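Local coordinates for CRP-like protein Clp (Xanthomonas campestris pv. campestris, PDB 3IWZ) that acts as a homodimeric, c-di-GMP-responsive global transcriptional regulator that activates or represses virulence genes, apparently losing its DNA-binding ability when the nucleotide binds, at residues D[87-98]-D[113-121]; D[160-171]-D[196-207]. All coordinates share one frame; numbering follows the deposited sequence.

Contact 1 of 2, residues D[87-98]-D[113-121]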
loop_
_atom_site.group_PDB
_atom_site.type_symbol
_atom_site.label_atom_id
_atom_site.label_comp_id
_atom_site.label_asym_id
_atom_site.label_seq_id
_atom_site.Cartn_x
_atom_site.Cartn_y
_atom_site.Cartn_z
ATOM N N GLY D 87 -6.403 -3.796 -11.042
ATOM C CA GLY D 87 -6.191 -5.222 -11.247
ATOM C C GLY D 87 -4.816 -5.470 -11.860
ATOM O O GLY D 87 -4.596 -6.430 -12.607
ATOM N N GLU D 88 -3.871 -4.598 -11.532
ATOM C CA GLU D 88 -2.536 -4.705 -12.089
ATOM C C GLU D 88 -1.556 -5.587 -11.338
ATOM O O GLU D 88 -0.492 -5.894 -11.865
ATOM C CB GLU D 88 -1.922 -3.312 -12.236
ATOM C CG GLU D 88 -1.399 -2.704 -10.940
ATOM C CD GLU D 88 -2.428 -2.694 -9.815
ATOM O OE1 GLU D 88 -3.653 -2.535 -10.077
ATOM O OE2 GLU D 88 -1.996 -2.835 -8.658
ATOM N N MET D 89 -1.908 -6.008 -10.128
ATOM C CA MET D 89 -0.990 -6.814 -9.323
ATOM C C MET D 89 -0.382 -8.026 -10.034
ATOM O O MET D 89 0.833 -8.205 -10.017
ATOM C CB MET D 89 -1.661 -7.270 -8.025
ATOM C CG MET D 89 -0.649 -7.783 -6.996
ATOM S SD MET D 89 -1.375 -8.344 -5.441
ATOM C CE MET D 89 -1.528 -10.101 -5.754
ATOM N N GLY D 90 -1.224 -8.853 -10.641
ATOM C CA GLY D 90 -0.737 -10.023 -11.347
ATOM C C GLY D 90 0.280 -9.721 -12.434
ATOM O O GLY D 90 1.016 -10.606 -12.861
ATOM N N LEU D 91 0.335 -8.476 -12.890
ATOM C CA LEU D 91 1.297 -8.095 -13.918
ATOM C C LEU D 91 2.704 -7.954 -13.317
ATOM O O LEU D 91 3.699 -7.826 -14.036
ATOM C CB LEU D 91 0.886 -6.766 -14.549
ATOM C CG LEU D 91 1.878 -6.137 -15.523
ATOM C CD1 LEU D 91 2.043 -7.051 -16.730
ATOM C CD2 LEU D 91 1.376 -4.760 -15.953
ATOM N N PHE D 92 2.775 -7.994 -11.991
ATOM C CA PHE D 92 4.036 -7.823 -11.282
ATOM C C PHE D 92 4.357 -8.978 -10.348
ATOM O O PHE D 92 5.516 -9.333 -10.168
ATOM C CB PHE D 92 3.977 -6.541 -10.463
ATOM C CG PHE D 92 3.887 -5.302 -11.286
ATOM C CD1 PHE D 92 5.034 -4.728 -11.817
ATOM C CD2 PHE D 92 2.659 -4.694 -11.516
ATOM C CE1 PHE D 92 4.961 -3.560 -12.563
ATOM C CE2 PHE D 92 2.574 -3.520 -12.266
ATOM C CZ PHE D 92 3.722 -2.952 -12.788
ATOM N N ILE D 93 3.323 -9.536 -9.736
ATOM C CA ILE D 93 3.497 -10.640 -8.816
ATOM C C ILE D 93 2.713 -11.829 -9.328
ATOM O O ILE D 93 1.535 -12.001 -8.987
ATOM C CB ILE D 93 2.969 -10.301 -7.408
ATOM C CG1 ILE D 93 3.606 -9.012 -6.898
ATOM C CG2 ILE D 93 3.280 -11.438 -6.458
ATOM C CD1 ILE D 93 3.023 -8.562 -5.576
ATOM N N GLU D 94 3.369 -12.641 -10.152
ATOM C CA GLU D 94 2.749 -13.832 -10.711
ATOM C C GLU D 94 1.888 -14.484 -9.638
ATOM O O GLU D 94 2.383 -14.933 -8.608
ATOM C CB GLU D 94 3.827 -14.812 -11.198
ATOM C CG GLU D 94 4.670 -14.279 -12.360
ATOM C CD GLU D 94 5.907 -15.125 -12.627
ATOM O OE1 GLU D 94 5.751 -16.329 -12.922
ATOM O OE2 GLU D 94 7.037 -14.582 -12.541
ATOM N N SER D 95 0.585 -14.496 -9.881
ATOM C CA SER D 95 -0.363 -15.089 -8.953
ATOM C C SER D 95 -1.484 -15.661 -9.799
ATOM O O SER D 95 -1.722 -15.207 -10.919
ATOM C CB SER D 95 -0.899 -14.023 -7.998
ATOM O OG SER D 95 -1.695 -14.599 -6.976
ATOM N N ASP D 96 -2.163 -16.671 -9.283
ATOM C CA ASP D 96 -3.243 -17.279 -10.040
ATOM C C ASP D 96 -4.553 -16.598 -9.688
ATOM O O ASP D 96 -5.526 -16.704 -10.426
ATOM C CB ASP D 96 -3.346 -18.774 -9.713
ATOM C CG ASP D 96 -2.043 -19.531 -9.947
ATOM O OD1 ASP D 96 -2.000 -20.734 -9.606
ATOM O OD2 ASP D 96 -1.068 -18.941 -10.471
ATOM N N THR D 97 -4.573 -15.885 -8.566
ATOM C CA THR D 97 -5.793 -15.231 -8.115
ATOM C C THR D 97 -5.695 -13.759 -7.687
ATOM O O THR D 97 -4.605 -13.213 -7.480
ATOM C CB THR D 97 -6.388 -16.025 -6.953
ATOM O OG1 THR D 97 -5.452 -16.039 -5.869
ATOM C CG2 THR D 97 -6.664 -17.470 -7.384
ATOM N N ARG D 98 -6.864 -13.133 -7.562
ATOM C CA ARG D 98 -6.989 -11.744 -7.130
ATOM C C ARG D 98 -6.897 -11.728 -5.615
ATOM O O ARG D 98 -7.166 -12.735 -4.962
ATOM C CB ARG D 98 -8.353 -11.171 -7.525
ATOM C CG ARG D 98 -8.645 -11.112 -9.013
ATOM C CD ARG D 98 -7.726 -10.180 -9.748
ATOM N NE ARG D 98 -8.105 -10.086 -11.148
ATOM C CZ ARG D 98 -7.391 -9.477 -12.088
ATOM N NH1 ARG D 98 -6.238 -8.887 -11.775
ATOM N NH2 ARG D 98 -7.822 -9.476 -13.351
ATOM N N ILE D 113 -7.139 -6.034 -20.897
ATOM C CA ILE D 113 -6.129 -6.687 -21.722
ATOM C C ILE D 113 -5.378 -7.694 -20.857
ATOM O O ILE D 113 -4.999 -7.395 -19.718
ATOM C CB ILE D 113 -5.118 -5.673 -22.313
ATOM C CG1 ILE D 113 -4.254 -6.371 -23.371
ATOM C CG2 ILE D 113 -4.221 -5.109 -21.205
ATOM C CD1 ILE D 113 -3.451 -5.418 -24.237
ATOM N N SER D 114 -5.177 -8.892 -21.398
ATOM C CA SER D 114 -4.487 -9.950 -20.667
ATOM C C SER D 114 -3.035 -9.573 -20.429
ATOM O O SER D 114 -2.418 -8.892 -21.253
ATOM C CB SER D 114 -4.545 -11.262 -21.451
ATOM O OG SER D 114 -3.795 -11.173 -22.651
ATOM N N TYR D 115 -2.483 -10.014 -19.304
ATOM C CA TYR D 115 -1.089 -9.709 -19.004
ATOM C C TYR D 115 -0.186 -10.270 -20.108
ATOM O O TYR D 115 0.646 -9.559 -20.675
ATOM C CB TYR D 115 -0.659 -10.331 -17.666
ATOM C CG TYR D 115 -1.462 -9.915 -16.450
ATOM C CD1 TYR D 115 -1.865 -8.589 -16.266
ATOM C CD2 TYR D 115 -1.760 -10.839 -15.450
ATOM C CE1 TYR D 115 -2.539 -8.197 -15.116
ATOM C CE2 TYR D 115 -2.429 -10.459 -14.302
ATOM C CZ TYR D 115 -2.814 -9.139 -14.139
ATOM O OH TYR D 115 -3.443 -8.768 -12.990
ATOM N N GLU D 116 -0.374 -11.552 -20.404
ATOM C CA GLU D 116 0.419 -12.244 -21.406
ATOM C C GLU D 116 0.512 -11.487 -22.712
ATOM O O GLU D 116 1.591 -11.368 -23.284
ATOM C CB GLU D 116 -0.154 -13.639 -21.652
ATOM C CG GLU D 116 0.904 -14.724 -21.685
ATOM C CD GLU D 116 0.414 -16.020 -21.068
ATOM O OE1 GLU D 116 -0.460 -16.679 -21.673
ATOM O OE2 GLU D 116 0.905 -16.375 -19.971
ATOM N N ARG D 117 -0.621 -10.977 -23.185
ATOM C CA ARG D 117 -0.649 -10.231 -24.435
ATOM C C ARG D 117 -0.120 -8.823 -24.276
ATOM O O ARG D 117 0.127 -8.142 -25.266
ATOM C CB ARG D 117 -2.067 -10.176 -25.018
ATOM C CG ARG D 117 -2.320 -11.229 -26.088
ATOM C CD ARG D 117 -1.283 -11.125 -27.217
ATOM N NE ARG D 117 -1.511 -9.990 -28.114
ATOM C CZ ARG D 117 -0.621 -9.545 -29.000
ATOM N NH1 ARG D 117 0.568 -10.129 -29.109
ATOM N NH2 ARG D 117 -0.926 -8.525 -29.795
ATOM N N LEU D 118 0.052 -8.375 -23.037
ATOM C CA LEU D 118 0.566 -7.032 -22.811
ATOM C C LEU D 118 2.077 -7.031 -22.992
ATOM O O LEU D 118 2.607 -6.268 -23.802
ATOM C CB LEU D 118 0.212 -6.535 -21.404
ATOM C CG LEU D 118 0.602 -5.079 -21.118
ATOM C CD1 LEU D 118 -0.111 -4.165 -22.088
ATOM C CD2 LEU D 118 0.242 -4.708 -19.697
ATOM N N GLN D 119 2.765 -7.893 -22.247
ATOM C CA GLN D 119 4.217 -7.981 -22.332
ATOM C C GLN D 119 4.652 -8.468 -23.716
ATOM O O GLN D 119 5.751 -8.159 -24.173
ATOM C CB GLN D 119 4.761 -8.889 -21.219
ATOM C CG GLN D 119 4.387 -8.388 -19.817
ATOM C CD GLN D 119 5.147 -9.074 -18.696
ATOM O OE1 GLN D 119 5.193 -10.304 -18.613
ATOM N NE2 GLN D 119 5.740 -8.276 -17.816
ATOM N N GLN D 120 3.790 -9.227 -24.386
ATOM C CA GLN D 120 4.110 -9.680 -25.733
ATOM C C GLN D 120 4.071 -8.422 -26.596
ATOM O O GLN D 120 4.846 -8.274 -27.539
ATOM C CB GLN D 120 3.086 -10.697 -26.245
ATOM C CG GLN D 120 3.143 -12.054 -25.551
ATOM C CD GLN D 120 2.114 -13.035 -26.100
ATOM O OE1 GLN D 120 1.861 -14.091 -25.507
ATOM N NE2 GLN D 120 1.519 -12.694 -27.239
ATOM N N LEU D 121 3.156 -7.516 -26.259
ATOM C CA LEU D 121 3.038 -6.256 -26.977
ATOM C C LEU D 121 4.173 -5.341 -26.529
ATOM O O LEU D 121 4.634 -4.495 -27.297
ATOM C CB LEU D 121 1.691 -5.587 -26.686
ATOM C CG LEU D 121 0.439 -6.121 -27.391
ATOM C CD1 LEU D 121 -0.782 -5.316 -26.958
ATOM C CD2 LEU D 121 0.625 -6.024 -28.901
#
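The ring of Tyr115 lies against the backbone of the 90-91 peptide: Gly90 C sits 3.3 Å above one face of the ring and Leu91 N 3.4 Å above the same face, both displaced toward the rim. At the edge, in the plane of the ring, is the carbonyl oxygen of Gly87, which takes a hydrogen bond of 2.6 Å from Tyr115 OH. That bond leaves the carbonyl plane by 29°. Gly90 has no side chain, and the ring lies directly on its backbone, Tyr115 CE2 3.4 Å from Gly90 CA. Leu91 CB lies against the CD1-CE1 side of the ring, 3.7 Å from Tyr115 CD1.

The guanidinium of Arg98 arrives from the opposite direction, its plane 80° from that of the ring, and brings NH1 to 3.0 Å from Tyr115 OH. NH1 also makes a weak second bond to Gly87 O, whose main partner is the phenol, while NH2 is held by Thr54 O.

Beyond the ring the contact turns apolar. With CG anti to the backbone N (chi1 173°), Leu91 sends its two methyls toward the helix: CD2 meets Leu118 CD2 at 3.9 Å, the two side chains crossing at about a right angle, and CD1 lies 4.0 Å from Gln119 NE2.

This loop after strand 85-86 corresponds to the phosphate-binding cassette of CRP-type domains, within the region assigned to nucleotide binding. It is set against the start of helix 115-122, where Ser114 OG caps Arg117 N. Leu55 of strand 54-58 packs on Tyr115 and Leu118, and Phe30 of helix 24-32 also touches Leu118. On the dimer side, Tyr135 of the second subunit bonds to Leu91 O and packs on Gln119.

Contact 2 of 2, residues D[160-171]-D[196-207]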
loop_
_atom_site.group_PDB
_atom_site.type_symbol
_atom_site.label_atom_id
_atom_site.label_comp_id
_atom_site.label_asym_id
_atom_site.label_seq_id
_atom_site.Cartn_x
_atom_site.Cartn_y
_atom_site.Cartn_z
ATOM N N VAL D 160 -12.367 5.582 16.147
ATOM C CA VAL D 160 -13.414 5.526 15.134
ATOM C C VAL D 160 -13.938 6.920 14.784
ATOM O O VAL D 160 -13.719 7.417 13.673
ATOM C CB VAL D 160 -14.589 4.660 15.626
ATOM C CG1 VAL D 160 -15.478 4.272 14.457
ATOM C CG2 VAL D 160 -14.052 3.426 16.343
ATOM N N THR D 161 -14.622 7.551 15.737
ATOM C CA THR D 161 -15.176 8.884 15.526
ATOM C C THR D 161 -14.123 9.760 14.859
ATOM O O THR D 161 -14.407 10.479 13.899
ATOM C CB THR D 161 -15.608 9.539 16.862
ATOM O OG1 THR D 161 -14.456 9.833 17.657
ATOM C CG2 THR D 161 -16.514 8.607 17.646
ATOM N N ASP D 162 -12.899 9.682 15.367
ATOM C CA ASP D 162 -11.797 10.461 14.823
ATOM C C ASP D 162 -11.606 10.169 13.331
ATOM O O ASP D 162 -11.569 11.091 12.516
ATOM C CB ASP D 162 -10.512 10.135 15.590
ATOM C CG ASP D 162 -9.316 10.928 15.099
ATOM O OD1 ASP D 162 -9.073 10.947 13.872
ATOM O OD2 ASP D 162 -8.611 11.519 15.944
ATOM N N ARG D 163 -11.491 8.887 12.977
ATOM C CA ARG D 163 -11.291 8.490 11.580
ATOM C C ARG D 163 -12.462 8.934 10.700
ATOM O O ARG D 163 -12.264 9.401 9.582
ATOM C CB ARG D 163 -11.113 6.963 11.454
ATOM C CG ARG D 163 -10.138 6.327 12.452
ATOM C CD ARG D 163 -9.576 4.965 11.985
ATOM N NE ARG D 163 -10.546 3.865 11.933
ATOM C CZ ARG D 163 -10.911 3.126 12.978
ATOM N NH1 ARG D 163 -10.396 3.355 14.181
ATOM N NH2 ARG D 163 -11.787 2.145 12.822
ATOM N N ILE D 164 -13.681 8.784 11.205
ATOM C CA ILE D 164 -14.862 9.168 10.440
ATOM C C ILE D 164 -14.871 10.660 10.099
ATOM O O ILE D 164 -15.180 11.039 8.969
ATOM C CB ILE D 164 -16.157 8.812 11.199
ATOM C CG1 ILE D 164 -16.202 7.299 11.446
ATOM C CG2 ILE D 164 -17.372 9.266 10.394
ATOM C CD1 ILE D 164 -17.473 6.806 12.126
ATOM N N VAL D 165 -14.531 11.502 11.072
ATOM C CA VAL D 165 -14.490 12.943 10.842
ATOM C C VAL D 165 -13.503 13.260 9.722
ATOM O O VAL D 165 -13.833 13.982 8.773
ATOM C CB VAL D 165 -14.067 13.708 12.116
ATOM C CG1 VAL D 165 -13.778 15.163 11.778
ATOM C CG2 VAL D 165 -15.174 13.620 13.160
ATOM N N ARG D 166 -12.294 12.713 9.839
ATOM C CA ARG D 166 -11.250 12.911 8.840
ATOM C C ARG D 166 -11.737 12.524 7.442
ATOM O O ARG D 166 -11.544 13.272 6.478
ATOM C CB ARG D 166 -10.013 12.080 9.200
ATOM C CG ARG D 166 -9.081 12.696 10.243
ATOM C CD ARG D 166 -7.891 11.774 10.467
ATOM N NE ARG D 166 -6.688 12.468 10.925
ATOM C CZ ARG D 166 -6.526 12.983 12.139
ATOM N NH1 ARG D 166 -7.497 12.892 13.038
ATOM N NH2 ARG D 166 -5.385 13.580 12.462
ATOM N N THR D 167 -12.374 11.357 7.341
ATOM C CA THR D 167 -12.887 10.848 6.065
ATOM C C THR D 167 -14.062 11.664 5.515
ATOM O O THR D 167 -14.284 11.706 4.301
ATOM C CB THR D 167 -13.314 9.363 6.189
ATOM O OG1 THR D 167 -12.169 8.560 6.493
ATOM C CG2 THR D 167 -13.921 8.873 4.899
ATOM N N LEU D 168 -14.827 12.294 6.403
ATOM C CA LEU D 168 -15.948 13.119 5.968
ATOM C C LEU D 168 -15.388 14.333 5.242
ATOM O O LEU D 168 -15.958 14.797 4.255
ATOM C CB LEU D 168 -16.786 13.574 7.167
ATOM C CG LEU D 168 -17.840 12.584 7.673
ATOM C CD1 LEU D 168 -18.402 13.042 9.015
ATOM C CD2 LEU D 168 -18.942 12.472 6.635
ATOM N N HIS D 169 -14.253 14.832 5.722
ATOM C CA HIS D 169 -13.622 15.995 5.110
ATOM C C HIS D 169 -12.908 15.671 3.801
ATOM O O HIS D 169 -12.801 16.526 2.921
ATOM C CB HIS D 169 -12.642 16.650 6.093
ATOM C CG HIS D 169 -13.312 17.398 7.203
ATOM N ND1 HIS D 169 -14.115 18.498 6.980
ATOM C CD2 HIS D 169 -13.296 17.211 8.545
ATOM C CE1 HIS D 169 -14.564 18.954 8.136
ATOM N NE2 HIS D 169 -14.081 18.191 9.102
ATOM N N ASP D 170 -12.420 14.442 3.665
ATOM C CA ASP D 170 -11.725 14.047 2.441
ATOM C C ASP D 170 -12.721 14.026 1.282
ATOM O O ASP D 170 -12.392 14.381 0.149
ATOM C CB ASP D 170 -11.092 12.659 2.613
ATOM C CG ASP D 170 -10.135 12.305 1.479
ATOM O OD1 ASP D 170 -9.187 13.083 1.229
ATOM O OD2 ASP D 170 -10.331 11.249 0.838
ATOM N N LEU D 171 -13.949 13.619 1.578
ATOM C CA LEU D 171 -14.986 13.553 0.559
ATOM C C LEU D 171 -15.521 14.935 0.212
ATOM O O LEU D 171 -15.980 15.164 -0.903
ATOM C CB LEU D 171 -16.127 12.657 1.039
ATOM C CG LEU D 171 -15.691 11.216 1.302
ATOM C CD1 LEU D 171 -16.790 10.466 2.042
ATOM C CD2 LEU D 171 -15.343 10.547 -0.025
ATOM N N LEU D 196 -15.191 2.499 4.908
ATOM C CA LEU D 196 -14.090 3.427 4.713
ATOM C C LEU D 196 -13.169 3.506 5.914
ATOM O O LEU D 196 -11.945 3.461 5.764
ATOM C CB LEU D 196 -14.622 4.825 4.388
ATOM C CG LEU D 196 -15.090 5.035 2.948
ATOM C CD1 LEU D 196 -15.840 6.344 2.829
ATOM C CD2 LEU D 196 -13.888 5.019 2.027
ATOM N N VAL D 197 -13.748 3.616 7.103
ATOM C CA VAL D 197 -12.945 3.731 8.322
ATOM C C VAL D 197 -12.665 2.406 9.005
ATOM O O VAL D 197 -11.943 2.364 9.991
ATOM C CB VAL D 197 -13.614 4.667 9.358
ATOM C CG1 VAL D 197 -13.853 6.031 8.745
ATOM C CG2 VAL D 197 -14.916 4.061 9.852
ATOM N N GLY D 198 -13.253 1.335 8.488
ATOM C CA GLY D 198 -13.045 0.024 9.063
ATOM C C GLY D 198 -13.775 -0.178 10.376
ATOM O O GLY D 198 -13.151 -0.510 11.388
ATOM N N CYS D 199 -15.091 0.034 10.371
ATOM C CA CYS D 199 -15.903 -0.152 11.571
ATOM C C CYS D 199 -17.244 -0.748 11.161
ATOM O O CYS D 199 -17.586 -0.760 9.978
ATOM C CB CYS D 199 -16.127 1.182 12.298
ATOM S SG CYS D 199 -17.193 2.363 11.439
ATOM N N SER D 200 -18.006 -1.241 12.133
ATOM C CA SER D 200 -19.306 -1.837 11.837
ATOM C C SER D 200 -20.281 -0.793 11.305
ATOM O O SER D 200 -20.238 0.373 11.703
ATOM C CB SER D 200 -19.891 -2.494 13.090
ATOM O OG SER D 200 -20.120 -1.542 14.115
ATOM N N ARG D 201 -21.148 -1.221 10.392
ATOM C CA ARG D 201 -22.152 -0.344 9.796
ATOM C C ARG D 201 -22.937 0.356 10.895
ATOM O O ARG D 201 -23.375 1.492 10.737
ATOM C CB ARG D 201 -23.099 -1.164 8.913
ATOM C CG ARG D 201 -24.489 -0.567 8.741
ATOM C CD ARG D 201 -25.350 -1.491 7.912
ATOM N NE ARG D 201 -26.748 -1.078 7.866
ATOM C CZ ARG D 201 -27.175 0.100 7.419
ATOM N NH1 ARG D 201 -26.312 1.006 6.977
ATOM N NH2 ARG D 201 -28.474 0.362 7.396
ATOM N N GLU D 202 -23.104 -0.348 12.008
ATOM C CA GLU D 202 -23.819 0.167 13.164
ATOM C C GLU D 202 -23.026 1.267 13.875
ATOM O O GLU D 202 -23.513 2.390 14.013
ATOM C CB GLU D 202 -24.126 -0.981 14.136
ATOM C CG GLU D 202 -23.101 -2.115 14.113
ATOM C CD GLU D 202 -23.640 -3.384 13.470
ATOM O OE1 GLU D 202 -24.545 -4.010 14.068
ATOM O OE2 GLU D 202 -23.163 -3.759 12.374
ATOM N N MET D 203 -21.807 0.950 14.316
ATOM C CA MET D 203 -20.974 1.933 15.011
ATOM C C MET D 203 -20.893 3.209 14.192
ATOM O O MET D 203 -20.998 4.309 14.732
ATOM C CB MET D 203 -19.561 1.392 15.245
ATOM C CG MET D 203 -18.992 1.706 16.635
ATOM S SD MET D 203 -19.093 3.457 17.114
ATOM C CE MET D 203 -18.350 3.418 18.763
ATOM N N ALA D 204 -20.711 3.059 12.884
ATOM C CA ALA D 204 -20.622 4.211 12.002
ATOM C C ALA D 204 -21.872 5.066 12.158
ATOM O O ALA D 204 -21.826 6.284 11.993
ATOM C CB ALA D 204 -20.472 3.760 10.559
ATOM N N GLY D 205 -22.990 4.421 12.472
ATOM C CA GLY D 205 -24.233 5.151 12.652
ATOM C C GLY D 205 -24.202 5.936 13.944
ATOM O O GLY D 205 -24.550 7.121 13.982
ATOM N N ARG D 206 -23.770 5.265 15.007
ATOM C CA ARG D 206 -23.676 5.875 16.326
ATOM C C ARG D 206 -22.894 7.185 16.288
ATOM O O ARG D 206 -23.206 8.122 17.018
ATOM C CB ARG D 206 -23.005 4.899 17.295
ATOM C CG ARG D 206 -22.897 5.397 18.726
ATOM C CD ARG D 206 -22.031 4.449 19.547
ATOM N NE ARG D 206 -22.530 3.078 19.495
ATOM C CZ ARG D 206 -21.886 2.022 19.985
ATOM N NH1 ARG D 206 -20.702 2.170 20.568
ATOM N NH2 ARG D 206 -22.430 0.815 19.893
ATOM N N VAL D 207 -21.878 7.252 15.432
ATOM C CA VAL D 207 -21.054 8.451 15.315
ATOM C C VAL D 207 -21.700 9.503 14.419
ATOM O O VAL D 207 -21.468 10.698 14.583
ATOM C CB VAL D 207 -19.647 8.107 14.762
ATOM C CG1 VAL D 207 -18.813 9.374 14.627
ATOM C CG2 VAL D 207 -18.953 7.119 15.689
#
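In the winged-helix DNA-binding domain of the CRP family, this contact packs helix 160-171 against the predicted helix-turn-helix, touching the end of its first helix, the turn and the start of helix 201-207, the recognition helix by position. The polar grip is where the first helix runs into the turn. Arg163 holds Val197 O side-on with two nitrogens, NE and NH2, each at 2.8 Å from that one oxygen, which lies only 6° out of the guanidinium plane. The chain folds back at chi3 (-68°) to present this edge, and Leu158 O takes NH1, so all three nitrogens of the guanidinium have carbonyl partners. Val160 CA lies over one guanidinium face.

Next to the arginine, Val197 fills the middle of the contact. Its CG1 comes within 3.8 Å of Ile164 CG1, while Thr167 OG1, bonded to Arg163 O within its own helix, also touches that Val197 methyl, the two side chains crossing at a slant. Farther along, Thr167 CG2 meets Leu196 CD1 at 3.8 Å. Toward the other end Ile164 and Val207 reach tip to tip, CD1 to CB at 3.7 Å. Packing is tight where Thr161 CG2 presses on Val207 CG2 at 3.5 Å, and Val160 CG1 rests on Cys199 CB.

Helices 160-171 and 201-207 cross at -76°, their axes 10.0 Å apart at closest approach. Leu193 of helix 190-197 joins Ile164, and Ala194 packs on Ala204. Toward the other domain, Lys151 of helix 130-157 bonds to Leu196 O, and Val76 and Tyr79 of strand 74-80 touch the Leu196 side chain.

The two contacts belong to different domains and share no helix or strand; their centres are 35 Å apart, on opposite sides of the chain's centre, and their nearest atoms stay about 17 Å from each other. Both are partly buried. Contact 1 is the smaller: a phenol laid on a loop backbone, beside the dimer partner. Contact 2 buries more surface, mostly aliphatic side chains between helices, with one arginine clamping a backbone carbonyl. In each, a backbone oxygen is gripped by a side chain. Helix 130-157 runs past both, touching Glu88 and Phe92 at one and Arg163 at the other.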